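Local structure of SspB protein (Streptomyces clavuligerus, 6JUF) at residues B[227-230]-B[231-235]. The protein probably acts as a metal-dependent DNase in the SspABCD-SspE system, a phosphorothioation-sensing bacterial defence against phages. Residues are numbered along the deposited sequence; the frame is centred on the assembly and turned at random.
Sequences PSLP and ARIIA
Leu229 reaches forward from the loop to Ile233 and Ile234, closing an apolar patch over the first turn of the helix that Pro230 introduces. With CG anti to the backbone N (chi1 175°), the side chain runs from CB out toward the helix, and the contact begins at CG. There CG lies 3.6 Å from Ile234 CG1 and slightly farther from Ile234 CD1. At the fork the methyls part: CD1 meets Ile233 CG2 at 3.8 Å, whereas CD2 rests on Ile234, 3.7 Å from its CG1, the two side chains crossing at about a right angle. Leucine suits this place because its branch comes late, so one residue can serve two neighbours.

Pro230 is the N-cap, and proline fits well here: its ring holds phi near the value found here, -65°, and the amide hydrogen it lacks is not required at this position. Pro230 O starts the helical bonding: it takes Ile234 N at 3.2 Å in a nearly straight bond (168°), and Ile233 N at 3.0 Å in a weak, bent one. The pyrrolidine ring lies side by side with Ile233, its CD 3.8 Å from Ile233 CG1. Branching at CB lets Ile233 send CG1 to the proline and CG2 to the leucine.

Ala231, with only a methyl group, packs on Ala278 of helix 272-285, which Ile234 also touches. Trp111 of helix 107-118 and Phe268 of helix 264-268 pack on both Leu229 and Ile233, and Ser228 OG hydrogen-bonds Trp111 NE1. The loop thus leads from strand 218-221 into helix 231-243 among these three helices and helix 306-317, which adds Leu314 against Ile233 and Gln317 against Pro230, while Glu195 of the second subunit also packs on the proline.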
# COMPACT_ATOMS: atom_id res chain seq x y z
N PRO B 227 -15.75 -0.78 8.45
CA PRO B 227 -14.97 -0.73 9.69
C PRO B 227 -13.68 0.04 9.61
O PRO B 227 -13.24 0.57 10.64
CB PRO B 227 -14.71 -2.21 10.03
CG PRO B 227 -14.82 -2.90 8.67
CD PRO B 227 -15.95 -2.17 7.98
N SER B 228 -13.11 0.15 8.41
CA SER B 228 -11.89 0.98 8.19
C SER B 228 -12.07 2.49 8.10
O SER B 228 -11.05 3.19 8.03
CB SER B 228 -11.09 0.49 6.94
OG SER B 228 -11.75 0.95 5.79
N LEU B 229 -13.31 2.98 8.16
CA LEU B 229 -13.63 4.43 7.96
C LEU B 229 -13.90 5.03 9.33
O LEU B 229 -14.98 4.80 9.92
CB LEU B 229 -14.81 4.57 7.02
CG LEU B 229 -15.36 6.01 6.80
CD1 LEU B 229 -14.27 7.01 6.42
CD2 LEU B 229 -16.53 5.94 5.81
N PRO B 230 -12.91 5.76 9.87
CA PRO B 230 -13.11 6.29 11.24
C PRO B 230 -14.27 7.32 11.30
O PRO B 230 -14.50 8.12 10.36
CB PRO B 230 -11.75 6.95 11.61
CG PRO B 230 -10.78 6.34 10.66
CD PRO B 230 -11.57 6.09 9.38
N ALA B 231 -14.97 7.31 12.46
CA ALA B 231 -16.01 8.33 12.73
C ALA B 231 -15.56 9.77 12.54
O ALA B 231 -16.31 10.57 11.97
CB ALA B 231 -16.54 8.14 14.14
N ARG B 232 -14.34 10.12 12.98
CA ARG B 232 -13.88 11.49 12.81
C ARG B 232 -13.60 11.85 11.33
O ARG B 232 -13.67 12.98 10.95
CB ARG B 232 -12.66 11.80 13.69
CG ARG B 232 -13.11 11.87 15.18
CD ARG B 232 -11.96 12.28 16.09
NE ARG B 232 -11.03 11.18 16.26
CZ ARG B 232 -10.31 10.92 17.37
NH1 ARG B 232 -10.43 11.66 18.45
NH2 ARG B 232 -9.49 9.88 17.39
N ILE B 233 -13.28 10.82 10.50
CA ILE B 233 -13.14 11.13 9.05
C ILE B 233 -14.52 11.45 8.41
O ILE B 233 -14.67 12.41 7.65
CB ILE B 233 -12.41 10.00 8.27
CG1 ILE B 233 -10.97 9.76 8.76
CG2 ILE B 233 -12.45 10.30 6.75
CD1 ILE B 233 -10.04 10.96 8.62
N ILE B 234 -15.52 10.66 8.80
CA ILE B 234 -16.93 10.93 8.42
C ILE B 234 -17.35 12.34 8.87
O ILE B 234 -17.84 13.16 8.07
CB ILE B 234 -17.88 9.85 8.94
CG1 ILE B 234 -17.55 8.48 8.27
CG2 ILE B 234 -19.33 10.23 8.64
CD1 ILE B 234 -18.19 7.26 8.96
N ALA B 235 -17.14 12.63 10.17
CA ALA B 235 -17.56 13.94 10.70
C ALA B 235 -16.83 15.12 10.04
O ALA B 235 -17.43 16.15 9.69
CB ALA B 235 -17.38 13.95 12.22